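Local coordinates for adhesion G-protein coupled receptor G6 (Danio rerio, PDB 6V55), which is an adhesion receptor whose calcium-binding extracellular region probably engages partners outside the cell and helps control signalling in myelination, at residues A[164-169]-A[173-178]; A[228-233]-A[280-285]; A[388-393]-A[397-402]; A[450-455]-A[481-486]; A[522-527]-A[538-543]. All coordinates share one frame; numbering follows the deposited sequence.

Contact 1: A[164-169]-A[173-178]; sequences FTLSDA and SILAFE
Leu166 pairs with Ile174 and Leu175 in a classic beta bulge, set in the antiparallel hairpin of strands 161-167 and 173-180 inside the pentraxin-like domain. Leu166 N gives a nearly straight bond to Leu175 O (2.7 Å), while Leu166 O is gripped twice, by Ile174 N at 2.8 Å and by Leu175 N at 3.1 Å. Farther along, Phe177 N reaches Phe164 O over a longer 3.2 Å.

Apolar contacts fill the face that carries Phe164, Leu166, Leu175 and Phe177. CG of Phe164 lies between the backbone N and the carbonyl carbon (chi1 59°), which brings the ring over the partner strand, one face above Phe177 N, its edge against Leu175 CD2 (3.7 Å from Phe164 CE1) and its CE2 3.5 Å from Phe177 CB. Flat and branched hydrocarbon suits this buried side, where Val148 and Phe146 of strand 145-154 also press and Phe273 meets the Phe164 ring edge-to-face.

The other face holds small residues, Ala176 among them, several with hydroxyls that can turn to backbone groups: Thr165 OG1 bonds to Ala252 and Gly255, and Ser173 OG to Gly255 O. At the bulge, Ile174 CG1 lies 3.8 Å from Leu166 CG, and Ile174 CD1 reaches Asp168 CB at 4.1 Å.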
# COMPACT_ATOMS: atom_id res chain seq x y z
N PHE A 164 7.28 14.72 -46.17
CA PHE A 164 7.97 13.44 -45.97
C PHE A 164 8.82 13.11 -47.19
O PHE A 164 8.61 13.66 -48.27
CB PHE A 164 7.02 12.26 -45.62
CG PHE A 164 5.96 11.95 -46.66
CD1 PHE A 164 6.19 11.02 -47.67
CD2 PHE A 164 4.70 12.54 -46.56
CE1 PHE A 164 5.20 10.73 -48.60
CE2 PHE A 164 3.69 12.23 -47.48
CZ PHE A 164 3.95 11.35 -48.51
N THR A 165 9.76 12.18 -47.00
CA THR A 165 10.68 11.78 -48.07
C THR A 165 10.98 10.29 -48.00
O THR A 165 11.49 9.79 -46.99
CB THR A 165 11.99 12.58 -48.00
OG1 THR A 165 11.70 13.96 -48.18
CG2 THR A 165 12.96 12.12 -49.09
N LEU A 166 10.67 9.58 -49.09
CA LEU A 166 11.06 8.19 -49.30
C LEU A 166 12.20 8.16 -50.32
O LEU A 166 12.00 8.47 -51.50
CB LEU A 166 9.87 7.38 -49.79
CG LEU A 166 10.09 5.93 -50.24
CD1 LEU A 166 10.82 5.11 -49.18
CD2 LEU A 166 8.75 5.31 -50.60
N SER A 167 13.40 7.83 -49.85
CA SER A 167 14.57 7.65 -50.70
C SER A 167 14.85 6.16 -50.82
O SER A 167 14.64 5.40 -49.88
CB SER A 167 15.79 8.36 -50.12
OG SER A 167 15.43 9.58 -49.48
N ASP A 168 15.36 5.74 -51.98
CA ASP A 168 15.52 4.31 -52.22
C ASP A 168 16.80 3.80 -51.56
O ASP A 168 17.48 4.51 -50.82
CB ASP A 168 15.46 4.02 -53.72
CG ASP A 168 16.74 4.41 -54.47
OD1 ASP A 168 17.29 5.49 -54.20
OD2 ASP A 168 17.17 3.64 -55.37
N ALA A 169 17.14 2.53 -51.84
CA ALA A 169 18.32 1.89 -51.26
C ALA A 169 19.64 2.48 -51.78
O ALA A 169 20.67 2.29 -51.13
CB ALA A 169 18.27 0.38 -51.52
N SER A 173 15.70 10.26 -54.04
CA SER A 173 14.31 10.29 -53.59
C SER A 173 13.37 9.72 -54.65
O SER A 173 13.53 9.98 -55.85
CB SER A 173 13.89 11.72 -53.24
OG SER A 173 14.88 12.40 -52.49
N ILE A 174 12.40 8.92 -54.21
CA ILE A 174 11.42 8.33 -55.11
C ILE A 174 9.98 8.69 -54.75
O ILE A 174 9.10 8.55 -55.61
CB ILE A 174 11.57 6.79 -55.19
CG1 ILE A 174 11.40 6.14 -53.81
CG2 ILE A 174 12.89 6.42 -55.83
CD1 ILE A 174 11.41 4.62 -53.85
N LEU A 175 9.70 9.11 -53.53
CA LEU A 175 8.40 9.64 -53.16
C LEU A 175 8.65 10.77 -52.18
O LEU A 175 9.46 10.61 -51.26
CB LEU A 175 7.49 8.58 -52.52
CG LEU A 175 6.11 9.12 -52.11
CD1 LEU A 175 5.31 9.51 -53.35
CD2 LEU A 175 5.33 8.18 -51.22
N ALA A 176 8.00 11.91 -52.39
CA ALA A 176 8.12 13.05 -51.50
C ALA A 176 6.89 13.93 -51.61
O ALA A 176 6.37 14.16 -52.71
CB ALA A 176 9.37 13.88 -51.84
N PHE A 177 6.42 14.44 -50.47
CA PHE A 177 5.37 15.45 -50.45
C PHE A 177 5.99 16.75 -49.97
O PHE A 177 6.37 16.87 -48.81
CB PHE A 177 4.21 15.05 -49.54
CG PHE A 177 3.05 16.01 -49.57
CD1 PHE A 177 2.60 16.54 -50.78
CD2 PHE A 177 2.41 16.38 -48.40
CE1 PHE A 177 1.52 17.41 -50.82
CE2 PHE A 177 1.33 17.25 -48.42
CZ PHE A 177 0.89 17.77 -49.63
N GLU A 178 6.08 17.72 -50.87
CA GLU A 178 6.77 18.95 -50.56
C GLU A 178 6.06 20.09 -51.26
O GLU A 178 5.55 19.93 -52.37
CB GLU A 178 8.23 18.87 -50.98
CG GLU A 178 8.39 18.26 -52.33
CD GLU A 178 9.81 18.29 -52.82
OE1 GLU A 178 10.72 18.21 -51.98
OE2 GLU A 178 10.00 18.39 -54.05

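Contact 2: A[228-233]-A[280-285]; sequences GHYFSS and MLSSEL
Tyr230 swings CG opposite its backbone N (chi1 174°), carrying the ring out from the strand toward Ser282; there the helix backbone points Ser282 CB at the ring, and a chi1 of 159° lays Ser282 OG beside Tyr230 CB, 3.7 Å away. Ser282 CB sits over one face of the Tyr230 ring, off-centre toward the rim, in a CH-pi contact 3.8 Å from the ring centroid. Its nearest ring atoms are Tyr230 CG and CD2.

A second, looser touch comes from Leu285, one turn on, whose CD1 approaches Tyr230 CD1 at 4.0 Å; the two side chains cross at about a right angle. Serine suits its place because its short side chain lets the backbone come close to an aromatic face, and tyrosine because it offers a broad flat surface in a partly exposed position. Leucine, buried, adds hydrocarbon.

The short helix has few backbone bonds; Leu285 N donates to Leu281 O. Within the pentraxin-like beta sandwich, of the concanavalin type, the contact packs helix 282-286 over the face of a six-stranded antiparallel sheet formed by its outermost strand 229-234 and the adjoining strand 221-226, where Leu285 also reaches Tyr225.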
# COMPACT_ATOMS: atom_id res chain seq x y z
N GLY A 228 -12.96 17.32 -44.96
CA GLY A 228 -14.20 16.58 -45.16
C GLY A 228 -14.52 16.21 -46.59
O GLY A 228 -15.37 15.33 -46.81
N HIS A 229 -13.86 16.83 -47.57
CA HIS A 229 -14.18 16.67 -48.98
C HIS A 229 -13.12 15.82 -49.67
O HIS A 229 -11.93 15.91 -49.36
CB HIS A 229 -14.28 18.03 -49.66
CG HIS A 229 -15.13 19.02 -48.92
ND1 HIS A 229 -14.67 20.27 -48.56
CD2 HIS A 229 -16.41 18.95 -48.47
CE1 HIS A 229 -15.63 20.93 -47.93
NE2 HIS A 229 -16.69 20.15 -47.87
N TYR A 230 -13.56 15.00 -50.61
CA TYR A 230 -12.67 14.15 -51.37
C TYR A 230 -12.46 14.74 -52.76
O TYR A 230 -13.41 15.18 -53.41
CB TYR A 230 -13.24 12.73 -51.47
CG TYR A 230 -12.46 11.80 -52.36
CD1 TYR A 230 -11.21 11.30 -51.98
CD2 TYR A 230 -12.98 11.41 -53.60
CE1 TYR A 230 -10.50 10.43 -52.81
CE2 TYR A 230 -12.28 10.54 -54.43
CZ TYR A 230 -11.05 10.06 -54.04
OH TYR A 230 -10.39 9.21 -54.90
N PHE A 231 -11.21 14.73 -53.20
CA PHE A 231 -10.83 15.29 -54.48
C PHE A 231 -10.05 14.25 -55.26
O PHE A 231 -9.46 13.33 -54.69
CB PHE A 231 -9.99 16.51 -54.29
CG PHE A 231 -10.69 17.59 -53.54
CD1 PHE A 231 -10.42 17.80 -52.19
CD2 PHE A 231 -11.63 18.39 -54.17
CE1 PHE A 231 -11.08 18.81 -51.48
CE2 PHE A 231 -12.29 19.40 -53.48
CZ PHE A 231 -12.01 19.61 -52.14
N SER A 232 -10.05 14.41 -56.59
CA SER A 232 -9.38 13.48 -57.47
C SER A 232 -8.71 14.26 -58.60
O SER A 232 -9.21 15.30 -59.02
CB SER A 232 -10.36 12.46 -58.02
OG SER A 232 -10.51 11.42 -57.09
N SER A 233 -7.59 13.74 -59.07
CA SER A 233 -6.85 14.34 -60.16
C SER A 233 -6.05 13.22 -60.81
O SER A 233 -5.68 12.26 -60.15
CB SER A 233 -5.96 15.49 -59.67
OG SER A 233 -4.79 15.61 -60.43
N MET A 280 -7.20 4.23 -51.07
CA MET A 280 -8.52 4.09 -50.49
C MET A 280 -9.56 4.88 -51.27
O MET A 280 -9.29 6.00 -51.73
CB MET A 280 -8.50 4.56 -49.04
CG MET A 280 -7.64 3.70 -48.15
SD MET A 280 -8.14 3.86 -46.44
CE MET A 280 -6.55 4.05 -45.64
N LEU A 281 -10.76 4.30 -51.38
CA LEU A 281 -11.92 5.02 -51.89
C LEU A 281 -12.37 6.09 -50.89
O LEU A 281 -11.96 6.11 -49.72
CB LEU A 281 -13.07 4.06 -52.17
CG LEU A 281 -13.04 3.02 -53.30
CD1 LEU A 281 -12.33 3.54 -54.55
CD2 LEU A 281 -12.45 1.67 -52.83
N SER A 282 -13.27 6.97 -51.35
CA SER A 282 -13.79 8.01 -50.48
C SER A 282 -14.74 7.44 -49.42
O SER A 282 -14.79 7.96 -48.29
CB SER A 282 -14.50 9.08 -51.31
OG SER A 282 -15.42 9.85 -50.55
N SER A 283 -15.46 6.37 -49.77
CA SER A 283 -16.22 5.59 -48.80
C SER A 283 -15.31 4.96 -47.75
O SER A 283 -15.62 4.98 -46.55
CB SER A 283 -17.02 4.52 -49.56
OG SER A 283 -17.86 3.76 -48.70
N GLU A 284 -14.15 4.43 -48.17
CA GLU A 284 -13.16 3.89 -47.24
C GLU A 284 -12.47 4.99 -46.45
O GLU A 284 -12.06 4.77 -45.31
CB GLU A 284 -12.13 3.06 -48.01
CG GLU A 284 -11.32 2.09 -47.17
CD GLU A 284 -10.70 0.99 -48.02
OE1 GLU A 284 -11.16 0.79 -49.16
OE2 GLU A 284 -9.77 0.32 -47.53
N LEU A 285 -12.33 6.18 -47.03
CA LEU A 285 -11.69 7.27 -46.31
C LEU A 285 -12.61 7.93 -45.28
O LEU A 285 -12.12 8.72 -44.46
CB LEU A 285 -11.16 8.32 -47.32
CG LEU A 285 -9.79 8.07 -47.97
CD1 LEU A 285 -9.54 8.99 -49.13
CD2 LEU A 285 -8.66 8.21 -46.97

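Contact 3: A[388-393]-A[397-402]; sequences QLITVL and TTTRQI. Unlike the reference sequence in segment 397-402: Ile402 (reference Thr).
Leu389 and Ile402, an isoleucine that departs from the threonine of the reference sequence, stand side by side across an antiparallel hairpin in the SEA domain, their CD1 atoms 3.8 Å apart. The tight part is the backbone ladder between strands 380-392 and 399-410. Thr391 and Arg400 exchange two bonds, Arg400 N to Thr391 O at 2.8 Å being the shorter, and Leu393 N closes the turn end on Thr398 O. At the other end a classic beta bulge sets Gln388 and Leu389 together opposite Ile402: Gln388 N binds Ile402 O at 2.6 Å, and Leu389 N adds a weak bond.

Buried Thr399 holds CG2 opposite its carbonyl carbon (chi1 52° for OG1), turning this methyl to Ile390 CG1 and Val392 CG1, each 3.7 Å away, and OG1 to Gln401 NE2, which donates to it at 3.0 Å. Gln401 OE1 accepts from Tyr403 OH; Thr399 OG1 also bonds to Thr356 OG1. Ile390 runs alongside the glutamine. Putting an alanine at Gln401 would probably leave Thr399 OG1 and Tyr403 OH without this mate and open a gap beside Ile390.

On the loose side Leu389, Ile390 and Val392, though their inner atoms pack on the partner, stay largely exposed on the outermost strand. Leu393 CD1 lies over one face of the Arg400 guanidinium. Arginine suits such a border: its flat group accepts hydrocarbon while NH1 reaches Asp439 in a salt bridge, so that apolar cover and charge pairing coexist.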
# COMPACT_ATOMS: atom_id res chain seq x y z
N GLN A 388 -2.10 42.41 7.77
CA GLN A 388 -0.94 41.96 8.55
C GLN A 388 0.10 43.03 8.78
O GLN A 388 0.69 43.07 9.86
CB GLN A 388 -0.27 40.79 7.86
CG GLN A 388 -1.01 39.53 7.97
CD GLN A 388 -0.11 38.37 7.69
OE1 GLN A 388 -0.04 37.44 8.49
NE2 GLN A 388 0.60 38.43 6.57
N LEU A 389 0.36 43.87 7.80
CA LEU A 389 1.49 44.78 7.79
C LEU A 389 1.04 46.02 7.05
O LEU A 389 0.40 45.89 6.00
CB LEU A 389 2.68 44.12 7.10
CG LEU A 389 4.16 44.48 7.00
CD1 LEU A 389 4.38 45.54 5.97
CD2 LEU A 389 4.76 44.92 8.25
N ILE A 390 1.32 47.20 7.60
CA ILE A 390 0.99 48.43 6.89
C ILE A 390 2.16 49.39 7.06
O ILE A 390 2.60 49.67 8.18
CB ILE A 390 -0.35 49.05 7.33
CG1 ILE A 390 -0.60 50.41 6.67
CG2 ILE A 390 -0.55 49.11 8.84
CD1 ILE A 390 -2.08 50.79 6.71
N THR A 391 2.73 49.80 5.94
CA THR A 391 3.90 50.67 5.89
C THR A 391 3.58 51.82 4.96
O THR A 391 3.20 51.56 3.82
CB THR A 391 5.11 49.92 5.32
OG1 THR A 391 5.36 48.69 6.00
CG2 THR A 391 6.30 50.74 5.48
N VAL A 392 3.79 53.08 5.39
CA VAL A 392 3.69 54.16 4.40
C VAL A 392 4.93 54.17 3.53
O VAL A 392 5.98 53.61 3.89
CB VAL A 392 3.51 55.56 5.04
CG1 VAL A 392 2.21 55.69 5.86
CG2 VAL A 392 4.74 56.01 5.77
N LEU A 393 4.84 54.83 2.37
CA LEU A 393 5.98 54.99 1.49
C LEU A 393 6.38 56.46 1.47
O LEU A 393 6.60 57.06 2.53
CB LEU A 393 5.64 54.44 0.11
CG LEU A 393 5.04 53.02 0.22
CD1 LEU A 393 4.40 52.46 -1.04
CD2 LEU A 393 6.05 52.03 0.84
N THR A 397 0.21 59.54 2.69
CA THR A 397 -1.11 58.97 2.48
C THR A 397 -1.09 57.76 1.53
O THR A 397 -2.15 57.19 1.23
CB THR A 397 -2.03 60.12 2.00
OG1 THR A 397 -3.22 59.62 1.48
CG2 THR A 397 -1.36 60.94 0.91
N THR A 398 0.11 57.28 1.14
CA THR A 398 0.25 56.04 0.38
C THR A 398 0.87 54.97 1.26
O THR A 398 2.03 55.11 1.69
CB THR A 398 1.09 56.22 -0.89
OG1 THR A 398 0.37 57.03 -1.82
CG2 THR A 398 1.31 54.84 -1.54
N THR A 399 0.10 53.92 1.53
CA THR A 399 0.57 52.74 2.24
C THR A 399 0.69 51.54 1.32
O THR A 399 -0.11 51.35 0.40
CB THR A 399 -0.35 52.33 3.38
OG1 THR A 399 -1.70 52.22 2.87
CG2 THR A 399 -0.31 53.34 4.42
N ARG A 400 1.68 50.70 1.64
CA ARG A 400 1.75 49.32 1.21
C ARG A 400 1.17 48.46 2.31
O ARG A 400 1.63 48.54 3.46
CB ARG A 400 3.19 48.90 0.94
CG ARG A 400 3.28 47.46 0.47
CD ARG A 400 4.73 46.98 0.27
NE ARG A 400 5.65 48.04 -0.17
CZ ARG A 400 5.76 48.49 -1.43
NH1 ARG A 400 4.99 47.98 -2.39
NH2 ARG A 400 6.62 49.45 -1.72
N GLN A 401 0.17 47.66 1.98
CA GLN A 401 -0.58 46.88 2.96
C GLN A 401 -0.45 45.41 2.59
O GLN A 401 -0.53 45.06 1.41
CB GLN A 401 -2.05 47.31 2.99
CG GLN A 401 -2.28 48.79 3.34
CD GLN A 401 -3.75 49.18 3.36
OE1 GLN A 401 -4.62 48.31 3.41
NE2 GLN A 401 -4.04 50.47 3.33
N ILE A 402 -0.22 44.55 3.59
CA ILE A 402 -0.08 43.12 3.36
C ILE A 402 -1.24 42.42 4.05
O ILE A 402 -1.44 42.59 5.26
CB ILE A 402 1.28 42.57 3.83
CG1 ILE A 402 2.41 43.32 3.13
CG2 ILE A 402 1.39 41.11 3.51
CD1 ILE A 402 3.80 42.78 3.37

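Contact 4: A[450-455]-A[481-486]; sequences QADEFP and ASRTCM
Arg483 reaches across from its strand to meet Asp452 and Phe454. From CB the chain runs fully extended through CG and CD to NE, carrying the charge well away from its own backbone. NE is held by Ala497 O. Beyond CZ, NH1 makes a salt bridge with Asp452 OD2 at 2.6 Å, the N-H pointing almost straight at the oxygen (172°); Asp452 OD2 receives it on its anti lone pair, in the guanidinium plane. The carboxylate lies nearly flat with the guanidinium, 29° between their planes.

The arginine belongs to the central strand 480-488 of a three-stranded antiparallel sheet, whereas Asp452 lies on the short strand 452-453 that pairs with 459-460; the disulfide Cys449-Cys485 ties the same two regions covalently.

Arg483 NH2 donates to a water at 2.8 Å, and this water donates to Asp452 OD2 at 2.5 Å, so one carboxylate oxygen takes both a direct and a bridged link. Phe454 CD2 lies over a face of the guanidinium, 3.8 Å from Arg483 NH2. Trp496 makes a cation-pi contact with Arg483. Replacing Arg483 by a leucine would probably leave Asp452 without its opposite charge, and Ala497 O and the water without their N-H donors. Aspartate suits its site by being short: with CG anti to the backbone N (chi1 178°), OD2 comes directly before NH1.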
# COMPACT_ATOMS: atom_id res chain seq x y z
N GLN A 450 -0.97 15.86 8.44
CA GLN A 450 -0.11 14.71 8.22
C GLN A 450 -0.63 13.50 8.98
O GLN A 450 -1.41 13.63 9.93
CB GLN A 450 1.33 15.02 8.64
CG GLN A 450 2.02 16.04 7.76
CD GLN A 450 2.11 15.61 6.29
OE1 GLN A 450 1.27 16.00 5.48
NE2 GLN A 450 3.13 14.83 5.95
N ALA A 451 -0.22 12.32 8.51
CA ALA A 451 -0.45 11.09 9.26
C ALA A 451 0.23 11.15 10.62
O ALA A 451 1.35 11.66 10.73
CB ALA A 451 0.06 9.89 8.47
N ASP A 452 -0.46 10.66 11.65
CA ASP A 452 -0.13 11.00 13.04
C ASP A 452 -0.76 9.99 13.99
O ASP A 452 -1.97 9.74 13.90
CB ASP A 452 -0.61 12.42 13.36
CG ASP A 452 -0.33 12.82 14.79
OD1 ASP A 452 0.86 12.82 15.15
OD2 ASP A 452 -1.30 13.13 15.54
N GLU A 453 0.03 9.44 14.92
CA GLU A 453 -0.47 8.46 15.90
C GLU A 453 -0.70 9.16 17.24
O GLU A 453 0.25 9.46 17.96
CB GLU A 453 0.51 7.30 16.04
CG GLU A 453 0.13 6.24 17.11
CD GLU A 453 0.88 4.93 16.90
OE1 GLU A 453 0.59 3.92 17.60
OE2 GLU A 453 1.76 4.90 16.00
N PHE A 454 -1.98 9.43 17.55
CA PHE A 454 -2.33 9.97 18.86
C PHE A 454 -3.74 9.51 19.25
O PHE A 454 -4.68 9.68 18.47
CB PHE A 454 -2.26 11.50 18.92
CG PHE A 454 -2.67 12.05 20.27
CD1 PHE A 454 -1.90 11.77 21.41
CD2 PHE A 454 -3.84 12.78 20.41
CE1 PHE A 454 -2.28 12.23 22.66
CE2 PHE A 454 -4.22 13.26 21.65
CZ PHE A 454 -3.44 12.98 22.78
N PRO A 455 -3.90 8.81 20.40
CA PRO A 455 -2.85 8.24 21.24
C PRO A 455 -2.27 6.96 20.62
O PRO A 455 -2.49 6.73 19.42
CB PRO A 455 -3.56 7.94 22.56
CG PRO A 455 -4.95 7.66 22.17
CD PRO A 455 -5.24 8.56 20.98
N ALA A 481 -13.32 5.33 16.68
CA ALA A 481 -12.91 6.65 17.13
C ALA A 481 -12.85 7.55 15.91
O ALA A 481 -12.82 7.07 14.78
CB ALA A 481 -11.55 6.61 17.83
N SER A 482 -12.83 8.87 16.13
CA SER A 482 -12.78 9.81 15.01
C SER A 482 -11.91 11.01 15.35
O SER A 482 -11.75 11.37 16.52
CB SER A 482 -14.18 10.30 14.60
OG SER A 482 -14.64 11.28 15.51
N ARG A 483 -11.33 11.61 14.31
CA ARG A 483 -10.49 12.81 14.40
C ARG A 483 -10.69 13.65 13.15
O ARG A 483 -10.78 13.11 12.04
CB ARG A 483 -9.00 12.47 14.54
CG ARG A 483 -8.20 13.48 15.34
CD ARG A 483 -6.73 13.12 15.43
NE ARG A 483 -5.97 14.01 16.31
CZ ARG A 483 -4.64 14.03 16.38
NH1 ARG A 483 -3.92 13.21 15.61
NH2 ARG A 483 -4.01 14.86 17.21
N THR A 484 -10.76 14.97 13.32
CA THR A 484 -11.04 15.89 12.22
C THR A 484 -9.83 16.78 11.96
O THR A 484 -9.25 17.33 12.91
CB THR A 484 -12.28 16.73 12.51
OG1 THR A 484 -13.37 15.86 12.83
CG2 THR A 484 -12.68 17.57 11.29
N CYS A 485 -9.45 16.89 10.69
CA CYS A 485 -8.47 17.86 10.21
C CYS A 485 -9.17 19.21 10.03
O CYS A 485 -9.90 19.41 9.06
CB CYS A 485 -7.88 17.36 8.89
SG CYS A 485 -6.59 18.41 8.20
N MET A 486 -8.93 20.15 10.96
CA MET A 486 -9.63 21.44 11.02
C MET A 486 -8.80 22.56 10.40
O MET A 486 -7.58 22.47 10.26
CB MET A 486 -9.94 21.83 12.47
CG MET A 486 -10.59 20.75 13.26
SD MET A 486 -12.34 21.04 13.48
CE MET A 486 -12.31 22.51 14.52
O HOH W 1 -1.24 14.86 17.28

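Contact 5: A[522-527]-A[538-543]; sequences VQLADI and TQVVTK
Leu524 and Val540 mark where the two segments come nearest, their CA atoms 6.6 Å apart. Residues 522-527 end helix 517-527, and residues 538-543 lie within helix 534-550; both keep to helical backbone angles, consistent with the helical part of a GAIN domain as in other adhesion receptors. In the second, Thr538 O accepts from Thr542 N and also from Thr542 OG1, the latter at 3.0 Å.

The side chains meet by hydrocarbon alone. Leu524 CB faces Val540 CG1 at 4.0 Å, and farther out Leu524 CD1 touches Lys543 CG at 3.9 Å, the two side chains crossing at about a right angle. Val540 presents CG1 because that methyl stands opposite the backbone N (chi1 173°). Compact valine suits a close approach of backbones, and leucine reaches across to the next turn. Ile564 of helix 555-568 touches both. On the first helix, Asp526 OD1 bonds to Val101 N, a residue of the calcium site.

Lys543 bends at chi2 and chi3, which turns NZ away from Leu524 toward Glu546, Ile510 O and Thr508 O. One lysine thus serves two environments: its methylenes complete the apolar packing, while its buried ammonium is met by a carboxylate and two carbonyls, which probably stabilise its charge.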
# COMPACT_ATOMS: atom_id res chain seq x y z
N VAL A 522 -10.43 -13.84 21.50
CA VAL A 522 -9.90 -13.80 20.14
C VAL A 522 -9.15 -12.48 19.90
O VAL A 522 -8.03 -12.48 19.37
CB VAL A 522 -11.05 -14.03 19.14
CG1 VAL A 522 -10.77 -13.46 17.81
CG2 VAL A 522 -11.31 -15.50 18.96
N GLN A 523 -9.71 -11.35 20.37
CA GLN A 523 -9.05 -10.06 20.15
C GLN A 523 -7.76 -9.93 20.95
O GLN A 523 -6.74 -9.51 20.38
CB GLN A 523 -9.99 -8.89 20.47
CG GLN A 523 -11.30 -8.75 19.64
CD GLN A 523 -11.32 -9.52 18.30
OE1 GLN A 523 -10.53 -9.27 17.37
NE2 GLN A 523 -12.26 -10.46 18.21
N LEU A 524 -7.77 -10.35 22.22
CA LEU A 524 -6.57 -10.33 23.05
C LEU A 524 -5.50 -11.28 22.51
O LEU A 524 -4.31 -10.96 22.60
CB LEU A 524 -6.91 -10.70 24.49
CG LEU A 524 -7.89 -9.86 25.31
CD1 LEU A 524 -7.99 -10.40 26.73
CD2 LEU A 524 -7.58 -8.37 25.29
N ALA A 525 -5.89 -12.41 21.91
CA ALA A 525 -4.94 -13.32 21.28
C ALA A 525 -4.28 -12.72 20.04
O ALA A 525 -3.15 -13.11 19.70
CB ALA A 525 -5.63 -14.63 20.90
N ASP A 526 -4.95 -11.78 19.37
CA ASP A 526 -4.32 -11.08 18.26
C ASP A 526 -3.20 -10.14 18.72
O ASP A 526 -2.09 -10.20 18.16
CB ASP A 526 -5.38 -10.30 17.47
CG ASP A 526 -5.23 -10.46 15.96
OD1 ASP A 526 -6.23 -10.85 15.31
OD2 ASP A 526 -4.13 -10.18 15.42
N ILE A 527 -3.46 -9.30 19.75
CA ILE A 527 -2.52 -8.26 20.20
C ILE A 527 -1.23 -8.86 20.76
O ILE A 527 -0.16 -8.24 20.67
CB ILE A 527 -3.10 -7.35 21.30
CG1 ILE A 527 -4.55 -7.01 21.11
CG2 ILE A 527 -2.36 -6.05 21.34
CD1 ILE A 527 -5.13 -6.60 22.46
N THR A 538 0.23 -7.11 31.46
CA THR A 538 -0.47 -7.45 32.70
C THR A 538 -1.96 -7.08 32.62
O THR A 538 -2.77 -7.67 33.35
CB THR A 538 0.19 -6.82 33.96
OG1 THR A 538 -0.25 -5.47 34.16
CG2 THR A 538 1.72 -6.86 33.88
N GLN A 539 -2.35 -6.17 31.72
CA GLN A 539 -3.77 -5.92 31.53
C GLN A 539 -4.44 -7.00 30.70
O GLN A 539 -5.64 -7.25 30.87
CB GLN A 539 -4.00 -4.58 30.87
CG GLN A 539 -3.58 -3.45 31.72
CD GLN A 539 -3.43 -2.21 30.92
OE1 GLN A 539 -4.13 -2.02 29.93
NE2 GLN A 539 -2.49 -1.37 31.31
N VAL A 540 -3.70 -7.62 29.78
CA VAL A 540 -4.28 -8.73 29.04
C VAL A 540 -4.43 -9.94 29.95
O VAL A 540 -5.46 -10.63 29.94
CB VAL A 540 -3.43 -9.01 27.77
CG1 VAL A 540 -3.89 -10.23 27.09
CG2 VAL A 540 -3.56 -7.85 26.78
N VAL A 541 -3.47 -10.15 30.85
CA VAL A 541 -3.50 -11.35 31.69
C VAL A 541 -4.49 -11.18 32.85
O VAL A 541 -5.09 -12.16 33.32
CB VAL A 541 -2.04 -11.66 32.09
CG1 VAL A 541 -1.91 -12.61 33.22
CG2 VAL A 541 -1.31 -12.25 30.89
N THR A 542 -4.80 -9.94 33.24
CA THR A 542 -5.89 -9.74 34.20
C THR A 542 -7.26 -10.02 33.57
O THR A 542 -8.08 -10.74 34.16
CB THR A 542 -5.82 -8.34 34.81
OG1 THR A 542 -4.63 -8.26 35.61
CG2 THR A 542 -7.02 -8.06 35.69
N LYS A 543 -7.49 -9.52 32.34
CA LYS A 543 -8.74 -9.78 31.61
C LYS A 543 -8.93 -11.27 31.27
O LYS A 543 -10.06 -11.77 31.34
CB LYS A 543 -8.79 -8.94 30.34
CG LYS A 543 -10.15 -8.94 29.66
CD LYS A 543 -11.25 -8.50 30.63
CE LYS A 543 -11.17 -6.98 30.85
NZ LYS A 543 -12.06 -6.46 31.93

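How the contacts relate
From the N terminus the contacts follow in series, each closing its loop before the next opens, so none nest or cross. Contact 1 closes a short hairpin and contact 2 a span of 46 residues, both in the pentraxin-like domain, their centres about 23 Å apart: one belongs to a five-stranded sheet, the other packs a helix on the face of a six-stranded one, near its outermost strand. Contact 3 closes a hairpin in the SEA domain. Contact 4, about 40 Å from it between centres, ties two small sheets that follow, and contact 5 pairs two helices about 25 Å from contact 4, centre to centre. Contacts 1 and 5 lie some 81 Å apart between centres.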